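Local coordinates for protein carboxylesterase YbfK (Bacillus subtilis, PDB 4CCY) that hydrolyses carboxylic esters to an alcohol and a carboxylate, acting as a bacterial carboxylesterase of the alpha/beta hydrolase fold, at residues A[75-80]-A[285-290]; A[137-142]-A[230-235]; A[173-178]-A[203-208]. One frame throughout, in Å; residues are numbered along the deposited sequence.

Contact 1 (A[75-80]-A[285-290]); sequences AAWSSQ and QRVLSF
W77 and L288 bring the two helical segments closest to each other, their CA atoms lying 6.7 Å apart. The axes of 75-80 and 285-290 run nearly parallel, 22° apart, and approach to 9.9 Å. This is helix-helix packing within the alpha/beta hydrolase fold. Helix 71-80 is the connection of a beta-alpha-beta crossover from strand 56-60 to strand 82-86, and helix 280-290 is its neighbour near the C-terminal end, turning V287 onto V150 of strand 146-152. W77 buries more surface in this contact than any other residue of its segment. Its CG lies anti to the carbonyl carbon and beside the backbone N (chi1 -61°), and the buried indole carries on toward the second helix, which it touches with CD1, NE1, CE2 and CZ2. V287 crosses the indole at about a right angle. Its CG1, anti to its own backbone N, sits 3.5 Å above the plane of the W77 ring and is displaced toward the rim, while its CG2 meets W77 CZ2 at 3.8 Å. A beta-branched valine suits this place because CB and both methyls can touch the ring at several atoms. L288 comes instead to the edge, in the ring plane, with CG 3.9 Å from W77 CD1. One residue before the indole, A76 has only a methyl, small enough to let the helices approach, and its carbonyl O lies 3.8 Å from L288 CD2. Further along the helix, the exposed Q80 reaches the same methyl, its OE1 being 4.3 Å from L288 CD2. Tryptophan combines a large apolar surface with one polar group, and that group is provided for: W77 NE1, 3.7 Å from V287 CB, gives its hydrogen bond to the backbone O of N284, one turn before L288.

Contact 2 (A[137-142]-A[230-235]); sequences NFLLRA and KSIQVP
L139 meets I232 and V234 from an uncommon rotamer for a helix: its CG stands between the backbone N and the carbonyl carbon, the crowded position (chi1 62°). The second torsion (chi2 85°) then places CD1 3.7 Å from I232 CG1. L140 takes the more usual choice, CG anti to its carbonyl carbon (chi1 -78°), and although its CB does not point at the loop, its CD2 comes to 3.6 Å from I232 CG1. The same CG1 methylene is therefore touched by two successive leucines. I232 suits this spot because its branch offers CG2 as well, which also lies against L139 CD1, at 3.8 Å. V234 adds a shorter group further along, with CG2 3.9 Å from L139 CB. As in other alpha/beta hydrolases, helix 130-141 follows the probable nucleophile elbow, and here its last turn packs on the loop leading into strand 236-241; L139 also rests on V146 and A149 of the adjacent strand 146-152. At the outer border L140 CD2 lies 3.6 Å from S231 OG. A serine is at home there, since its hydroxyl is hydrogen-bonded to the backbone O of E228 in helix 226-230, which precedes the loop. The polar link between the segments is a water: it donates to L139 O over 2.8 Å and accepts from Q233 N at 3.1 Å. The residue four places after L139 is P143, which has no N-H to offer, and the water takes up that carbonyl instead.

Contact 3 (A[173-178]-A[203-208]); sequences TGARGA and GVEWQD
Apolar packing is carried by V204, whose side chain sets out toward the start of helix 175-186 and touches it with both methyls. V204 CG2 and A178 CB meet at 3.7 Å, while CG1, anti to its own backbone N (chi1 -179°), rests 3.4 Å from the carbonyl O of G174. That carbonyl is already engaged, accepting the first-turn bond from A178 N at 3.2 Å. Alanine and glycine keep this surface low, and the backbones come close: the CA atoms of G174 and E205 are 4.7 Å apart. G174 is the N-cap residue, and its almost fully extended backbone (phi -176°, psi -170°) is one that residues with a side chain seldom adopt. Contacts of a charged group come from E205, whose extended chain lies against A175, with OE2 3.4 Å from A175 CB. Its OE1 has a long, weak ion pair with R198. An alanine here loses CG and the carboxylate, which would probably leave the first turn at A175 less covered and R198 without its weak ion pair. Q207, bent at chi2, lies with the end of its side chain near T173. The beginning of helix 175-186 thus meets the end of helix 194-205. Such helix-to-helix packing fits the cap that many alpha/beta hydrolases insert between core strands, here between 146-152 and 236-241, and helix 175-186 runs on to a sodium site formed by T186, G187 and Y190, the ion lying about 13 Å from the side chain of A178.

How the contacts relate
Along the chain the three contacts are enclosed one within another: contact 1 spans 75-290, contact 2 lies inside that span and contact 3 inside contact 2. Contacts 1 and 2 belong to the core, their centres 22 Å apart, and they touch where F290 CZ packs 3.5 Å from P235 O. Their helices flank the main sheet, and strands 146-152 and 236-241 lie next to both. Contact 3 is 34 Å from each of the others, centre to centre, across the middle of the molecule. It joins two helices of the excursion between those strands. The contacts thus sample separate parts of the fold: the core around the sheet and the inserted helices.

Contact 1 (A[75-80]-A[285-290])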
loop_
_atom_site.group_PDB
_atom_site.type_symbol
_atom_site.label_atom_id
_atom_site.label_comp_id
_atom_site.label_asym_id
_atom_site.label_seq_id
_atom_site.Cartn_x
_atom_site.Cartn_y
_atom_site.Cartn_z
ATOM N N ALA A 75 -14.512 2.727 -6.616
ATOM C CA ALA A 75 -15.507 3.220 -7.585
ATOM C C ALA A 75 -15.057 4.533 -8.243
ATOM O O ALA A 75 -15.110 4.659 -9.469
ATOM C CB ALA A 75 -16.888 3.372 -6.956
ATOM N N ALA A 76 -14.605 5.495 -7.439
ATOM C CA ALA A 76 -14.126 6.781 -7.981
ATOM C C ALA A 76 -12.977 6.603 -8.985
ATOM O O ALA A 76 -13.001 7.166 -10.085
ATOM C CB ALA A 76 -13.709 7.721 -6.858
ATOM N N TRP A 77 -11.984 5.794 -8.617
ATOM C CA TRP A 77 -10.793 5.653 -9.452
ATOM C C TRP A 77 -10.986 4.796 -10.676
ATOM O O TRP A 77 -10.280 4.966 -11.677
ATOM C CB TRP A 77 -9.611 5.181 -8.625
ATOM C CG TRP A 77 -9.246 6.150 -7.522
ATOM C CD1 TRP A 77 -9.544 7.518 -7.450
ATOM C CD2 TRP A 77 -8.482 5.859 -6.304
ATOM N NE1 TRP A 77 -9.042 8.067 -6.296
ATOM C CE2 TRP A 77 -8.392 7.125 -5.562
ATOM C CE3 TRP A 77 -7.895 4.715 -5.765
ATOM C CZ2 TRP A 77 -7.738 7.213 -4.343
ATOM C CZ3 TRP A 77 -7.231 4.822 -4.543
ATOM C CH2 TRP A 77 -7.157 6.037 -3.848
ATOM N N SER A 78 -11.963 3.895 -10.625
ATOM C CA SER A 78 -12.212 2.975 -11.740
ATOM C C SER A 78 -13.245 3.487 -12.735
ATOM O O SER A 78 -13.635 2.749 -13.638
ATOM C CB SER A 78 -12.588 1.579 -11.229
ATOM O OG SER A 78 -11.542 1.078 -10.404
ATOM N N SER A 79 -13.682 4.741 -12.575
ATOM C CA SER A 79 -14.469 5.409 -13.608
ATOM C C SER A 79 -13.548 5.782 -14.763
ATOM O O SER A 79 -13.912 5.626 -15.926
ATOM C CB SER A 79 -15.136 6.689 -13.085
ATOM O OG SER A 79 -15.710 6.497 -11.804
ATOM N N GLN A 80 -12.358 6.277 -14.437
ATOM C CA GLN A 80 -11.463 6.864 -15.434
ATOM C C GLN A 80 -10.216 6.036 -15.678
ATOM O O GLN A 80 -9.478 6.295 -16.625
ATOM C CB GLN A 80 -11.072 8.284 -15.023
ATOM C CG GLN A 80 -11.869 9.367 -15.743
ATOM C CD GLN A 80 -12.118 10.583 -14.878
ATOM O OE1 GLN A 80 -12.893 10.527 -13.912
ATOM N NE2 GLN A 80 -11.474 11.689 -15.221
ATOM N N GLN A 285 -11.095 12.278 -4.639
ATOM C CA GLN A 285 -11.035 13.388 -5.588
ATOM C C GLN A 285 -9.622 13.964 -5.748
ATOM O O GLN A 285 -9.209 14.286 -6.869
ATOM C CB GLN A 285 -12.068 14.482 -5.250
ATOM C CG GLN A 285 -12.052 15.682 -6.206
ATOM C CD GLN A 285 -12.283 15.290 -7.654
ATOM O OE1 GLN A 285 -13.372 14.856 -8.015
ATOM N NE2 GLN A 285 -11.256 15.428 -8.486
ATOM N N ARG A 286 -8.880 14.070 -4.647
ATOM C CA ARG A 286 -7.518 14.607 -4.687
ATOM C C ARG A 286 -6.622 13.783 -5.607
ATOM O O ARG A 286 -5.832 14.324 -6.378
ATOM C CB ARG A 286 -6.913 14.662 -3.291
ATOM C CG ARG A 286 -5.487 15.175 -3.269
ATOM C CD ARG A 286 -5.466 16.685 -3.489
ATOM N NE ARG A 286 -4.124 17.250 -3.626
ATOM C CZ ARG A 286 -3.468 17.393 -4.778
ATOM N NH1 ARG A 286 -3.998 16.985 -5.931
ATOM N NH2 ARG A 286 -2.252 17.945 -4.770
ATOM N N VAL A 287 -6.749 12.469 -5.504
ATOM C CA VAL A 287 -6.011 11.559 -6.367
ATOM C C VAL A 287 -6.481 11.665 -7.823
ATOM O O VAL A 287 -5.652 11.727 -8.718
ATOM C CB VAL A 287 -6.054 10.112 -5.814
ATOM C CG1 VAL A 287 -5.545 9.095 -6.826
ATOM C CG2 VAL A 287 -5.247 10.038 -4.516
ATOM N N LEU A 288 -7.792 11.699 -8.059
ATOM C CA LEU A 288 -8.300 11.875 -9.437
ATOM C C LEU A 288 -7.738 13.154 -10.069
ATOM O O LEU A 288 -7.256 13.134 -11.203
ATOM C CB LEU A 288 -9.829 11.913 -9.475
ATOM C CG LEU A 288 -10.675 10.638 -9.498
ATOM C CD1 LEU A 288 -12.140 11.037 -9.625
ATOM C CD2 LEU A 288 -10.269 9.705 -10.640
ATOM N N SER A 289 -7.797 14.256 -9.317
ATOM C CA SER A 289 -7.259 15.557 -9.744
ATOM C C SER A 289 -5.766 15.483 -10.082
ATOM O O SER A 289 -5.327 15.994 -11.118
ATOM C CB SER A 289 -7.482 16.597 -8.643
ATOM O OG SER A 289 -8.803 17.125 -8.693
ATOM N N PHE A 290 -4.993 14.848 -9.201
ATOM C CA PHE A 290 -3.573 14.698 -9.434
ATOM C C PHE A 290 -3.304 13.784 -10.638
ATOM O O PHE A 290 -2.539 14.140 -11.524
ATOM C CB PHE A 290 -2.857 14.174 -8.186
ATOM C CG PHE A 290 -1.398 13.869 -8.408
ATOM C CD1 PHE A 290 -0.456 14.893 -8.459
ATOM C CD2 PHE A 290 -0.970 12.550 -8.566
ATOM C CE1 PHE A 290 0.886 14.610 -8.665
ATOM C CE2 PHE A 290 0.368 12.261 -8.769
ATOM C CZ PHE A 290 1.299 13.291 -8.813
#

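Contact 2 (A[137-142]-A[230-235])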
loop_
_atom_site.group_PDB
_atom_site.type_symbol
_atom_site.label_atom_id
_atom_site.label_comp_id
_atom_site.label_asym_id
_atom_site.label_seq_id
_atom_site.Cartn_x
_atom_site.Cartn_y
_atom_site.Cartn_z
ATOM N N ASN A 137 10.172 3.397 -3.879
ATOM C CA ASN A 137 11.252 2.525 -4.347
ATOM C C ASN A 137 11.164 2.225 -5.851
ATOM O O ASN A 137 12.172 2.283 -6.567
ATOM C CB ASN A 137 11.275 1.214 -3.549
ATOM C CG ASN A 137 12.460 0.340 -3.909
ATOM O OD1 ASN A 137 13.609 0.700 -3.629
ATOM N ND2 ASN A 137 12.192 -0.817 -4.531
ATOM N N PHE A 138 9.951 1.912 -6.317
ATOM C CA PHE A 138 9.707 1.650 -7.745
ATOM C C PHE A 138 9.988 2.848 -8.665
ATOM O O PHE A 138 10.680 2.703 -9.672
ATOM C CB PHE A 138 8.281 1.086 -7.983
ATOM C CG PHE A 138 8.076 0.537 -9.377
ATOM C CD1 PHE A 138 8.768 -0.587 -9.799
ATOM C CD2 PHE A 138 7.209 1.168 -10.277
ATOM C CE1 PHE A 138 8.598 -1.090 -11.088
ATOM C CE2 PHE A 138 7.031 0.673 -11.561
ATOM C CZ PHE A 138 7.722 -0.463 -11.966
ATOM N N LEU A 139 9.467 4.029 -8.332
ATOM C CA LEU A 139 9.676 5.203 -9.184
ATOM C C LEU A 139 11.160 5.621 -9.230
ATOM O O LEU A 139 11.605 6.204 -10.221
ATOM C CB LEU A 139 8.769 6.377 -8.773
ATOM C CG LEU A 139 8.945 6.975 -7.373
ATOM C CD1 LEU A 139 10.045 8.021 -7.352
ATOM C CD2 LEU A 139 7.631 7.556 -6.876
ATOM N N LEU A 140 11.914 5.318 -8.169
ATOM C CA LEU A 140 13.360 5.552 -8.152
ATOM C C LEU A 140 14.106 4.555 -9.027
ATOM O O LEU A 140 15.021 4.925 -9.759
ATOM C CB LEU A 140 13.919 5.471 -6.729
ATOM C CG LEU A 140 13.730 6.642 -5.766
ATOM C CD1 LEU A 140 14.112 6.216 -4.355
ATOM C CD2 LEU A 140 14.562 7.844 -6.195
ATOM N N ARG A 141 13.738 3.283 -8.931
ATOM C CA ARG A 141 14.466 2.233 -9.651
ATOM C C ARG A 141 13.915 1.964 -11.043
ATOM O O ARG A 141 14.612 1.394 -11.873
ATOM C CB ARG A 141 14.449 0.924 -8.864
ATOM C CG ARG A 141 15.364 0.918 -7.660
ATOM C CD ARG A 141 15.060 -0.271 -6.770
ATOM N NE ARG A 141 15.866 -0.246 -5.555
ATOM C CZ ARG A 141 17.126 -0.676 -5.481
ATOM N NH1 ARG A 141 17.738 -1.167 -6.551
ATOM N NH2 ARG A 141 17.779 -0.601 -4.332
ATOM N N ALA A 142 12.659 2.328 -11.288
ATOM C CA ALA A 142 12.061 2.090 -12.604
ATOM C C ALA A 142 11.218 3.264 -13.074
ATOM O O ALA A 142 10.065 3.073 -13.456
ATOM C CB ALA A 142 11.249 0.802 -12.613
ATOM N N LYS A 230 16.335 13.577 -3.962
ATOM C CA LYS A 230 16.624 14.662 -4.903
ATOM C C LYS A 230 16.629 14.183 -6.355
ATOM O O LYS A 230 16.446 14.993 -7.263
ATOM C CB LYS A 230 17.963 15.329 -4.582
ATOM C CG LYS A 230 17.979 16.149 -3.302
ATOM C CD LYS A 230 19.387 16.223 -2.706
ATOM C CE LYS A 230 20.210 17.321 -3.340
ATOM N NZ LYS A 230 21.554 17.455 -2.701
ATOM N N SER A 231 16.823 12.873 -6.561
ATOM C CA SER A 231 16.926 12.284 -7.905
ATOM C C SER A 231 15.592 11.877 -8.524
ATOM O O SER A 231 15.554 11.470 -9.679
ATOM C CB SER A 231 17.855 11.071 -7.890
ATOM O OG SER A 231 17.197 9.926 -7.360
ATOM N N ILE A 232 14.501 11.980 -7.765
ATOM C CA ILE A 232 13.166 11.631 -8.277
ATOM C C ILE A 232 12.801 12.495 -9.491
ATOM O O ILE A 232 12.897 13.726 -9.441
ATOM C CB ILE A 232 12.081 11.751 -7.175
ATOM C CG1 ILE A 232 12.298 10.670 -6.107
ATOM C CG2 ILE A 232 10.672 11.699 -7.776
ATOM C CD1 ILE A 232 11.557 10.906 -4.810
ATOM N N GLN A 233 12.386 11.826 -10.567
ATOM C CA GLN A 233 12.095 12.451 -11.850
ATOM C C GLN A 233 10.661 12.208 -12.344
ATOM O O GLN A 233 10.410 12.316 -13.550
ATOM C CB GLN A 233 13.110 11.967 -12.921
ATOM C CG GLN A 233 13.137 10.453 -13.154
ATOM C CD GLN A 233 14.111 10.011 -14.241
ATOM O OE1 GLN A 233 15.324 9.999 -14.033
ATOM N NE2 GLN A 233 13.578 9.611 -15.404
ATOM N N VAL A 234 9.737 11.859 -11.444
ATOM C CA VAL A 234 8.315 11.691 -11.823
ATOM C C VAL A 234 7.419 12.501 -10.881
ATOM O O VAL A 234 7.825 12.786 -9.755
ATOM C CB VAL A 234 7.848 10.203 -11.847
ATOM C CG1 VAL A 234 8.858 9.301 -12.563
ATOM C CG2 VAL A 234 7.544 9.678 -10.446
ATOM N N PRO A 235 6.207 12.884 -11.339
ATOM C CA PRO A 235 5.287 13.598 -10.452
ATOM C C PRO A 235 4.809 12.733 -9.289
ATOM O O PRO A 235 4.270 11.630 -9.495
ATOM C CB PRO A 235 4.104 13.945 -11.363
ATOM C CG PRO A 235 4.650 13.867 -12.755
ATOM C CD PRO A 235 5.679 12.778 -12.711
HETATM O O HOH W 1 12.732 8.741 -10.249
#

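Contact 3 (A[173-178]-A[203-208])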
loop_
_atom_site.group_PDB
_atom_site.type_symbol
_atom_site.label_atom_id
_atom_site.label_comp_id
_atom_site.label_asym_id
_atom_site.label_seq_id
_atom_site.Cartn_x
_atom_site.Cartn_y
_atom_site.Cartn_z
ATOM N N THR A 173 1.662 -11.591 16.685
ATOM C CA THR A 173 1.873 -13.032 16.783
ATOM C C THR A 173 0.570 -13.793 17.028
ATOM O O THR A 173 0.559 -15.017 17.054
ATOM C CB THR A 173 2.871 -13.359 17.904
ATOM O OG1 THR A 173 2.421 -12.750 19.120
ATOM C CG2 THR A 173 4.275 -12.830 17.554
ATOM N N GLY A 174 -0.516 -13.045 17.209
ATOM C CA GLY A 174 -1.837 -13.599 17.491
ATOM C C GLY A 174 -2.864 -12.486 17.550
ATOM O O GLY A 174 -2.557 -11.339 17.211
ATOM N N ALA A 175 -4.074 -12.818 17.998
ATOM C CA ALA A 175 -5.209 -11.888 17.991
ATOM C C ALA A 175 -5.010 -10.654 18.874
ATOM O O ALA A 175 -5.241 -9.535 18.418
ATOM C CB ALA A 175 -6.500 -12.609 18.365
ATOM N N ARG A 176 -4.586 -10.860 20.123
ATOM C CA ARG A 176 -4.304 -9.763 21.055
ATOM C C ARG A 176 -3.399 -8.710 20.431
ATOM O O ARG A 176 -3.661 -7.511 20.552
ATOM C CB ARG A 176 -3.634 -10.274 22.334
ATOM C CG ARG A 176 -4.530 -11.025 23.301
ATOM C CD ARG A 176 -5.378 -10.086 24.150
ATOM N NE ARG A 176 -5.817 -10.732 25.386
ATOM C CZ ARG A 176 -6.879 -11.533 25.491
ATOM N NH1 ARG A 176 -7.632 -11.807 24.429
ATOM N NH2 ARG A 176 -7.181 -12.068 26.666
ATOM N N GLY A 177 -2.333 -9.162 19.771
ATOM C CA GLY A 177 -1.380 -8.260 19.130
ATOM C C GLY A 177 -1.988 -7.462 17.986
ATOM O O GLY A 177 -1.717 -6.273 17.831
ATOM N N ALA A 178 -2.817 -8.130 17.191
ATOM C CA ALA A 178 -3.477 -7.516 16.052
ATOM C C ALA A 178 -4.463 -6.418 16.490
ATOM O O ALA A 178 -4.477 -5.338 15.915
ATOM C CB ALA A 178 -4.181 -8.580 15.235
ATOM N N GLY A 203 -5.727 -12.599 9.702
ATOM C CA GLY A 203 -4.456 -12.591 8.986
ATOM C C GLY A 203 -3.295 -12.832 9.928
ATOM O O GLY A 203 -2.431 -13.663 9.657
ATOM N N VAL A 204 -3.295 -12.101 11.038
ATOM C CA VAL A 204 -2.277 -12.217 12.064
ATOM C C VAL A 204 -2.349 -13.582 12.783
ATOM O O VAL A 204 -1.320 -14.173 13.103
ATOM C CB VAL A 204 -2.359 -11.032 13.066
ATOM C CG1 VAL A 204 -1.269 -11.135 14.119
ATOM C CG2 VAL A 204 -2.253 -9.694 12.333
ATOM N N GLU A 205 -3.561 -14.084 13.020
ATOM C CA GLU A 205 -3.738 -15.417 13.620
ATOM C C GLU A 205 -3.138 -16.533 12.768
ATOM O O GLU A 205 -2.619 -17.511 13.294
ATOM C CB GLU A 205 -5.208 -15.700 13.903
ATOM C CG GLU A 205 -5.720 -14.923 15.104
ATOM C CD GLU A 205 -7.191 -15.145 15.367
ATOM O OE1 GLU A 205 -7.988 -15.179 14.399
ATOM O OE2 GLU A 205 -7.551 -15.281 16.554
ATOM N N TRP A 206 -3.212 -16.371 11.452
ATOM C CA TRP A 206 -2.636 -17.329 10.528
ATOM C C TRP A 206 -1.139 -17.298 10.631
ATOM O O TRP A 206 -0.514 -16.321 10.256
ATOM C CB TRP A 206 -3.112 -17.042 9.100
ATOM C CG TRP A 206 -2.613 -18.029 8.063
ATOM C CD1 TRP A 206 -2.184 -19.338 8.268
ATOM C CD2 TRP A 206 -2.501 -17.814 6.615
ATOM N NE1 TRP A 206 -1.812 -19.924 7.081
ATOM C CE2 TRP A 206 -1.975 -19.066 6.053
ATOM C CE3 TRP A 206 -2.760 -16.746 5.759
ATOM C CZ2 TRP A 206 -1.741 -19.218 4.693
ATOM C CZ3 TRP A 206 -2.525 -16.917 4.389
ATOM C CH2 TRP A 206 -2.016 -18.117 3.875
ATOM N N GLN A 207 -0.559 -18.375 11.151
ATOM C CA GLN A 207 0.886 -18.468 11.307
ATOM C C GLN A 207 1.542 -18.985 10.030
ATOM O O GLN A 207 1.638 -20.191 9.816
ATOM C CB GLN A 207 1.251 -19.356 12.509
ATOM C CG GLN A 207 0.795 -18.795 13.854
ATOM C CD GLN A 207 1.199 -17.339 14.059
ATOM O OE1 GLN A 207 0.349 -16.449 14.110
ATOM N NE2 GLN A 207 2.499 -17.091 14.168
ATOM N N ASP A 208 1.986 -18.065 9.181
ATOM C CA ASP A 208 2.652 -18.424 7.935
ATOM C C ASP A 208 3.847 -17.491 7.737
ATOM O O ASP A 208 3.689 -16.300 7.441
ATOM C CB ASP A 208 1.654 -18.335 6.782
ATOM C CG ASP A 208 2.191 -18.888 5.481
ATOM O OD1 ASP A 208 3.017 -19.816 5.496
ATOM O OD2 ASP A 208 1.752 -18.412 4.421
#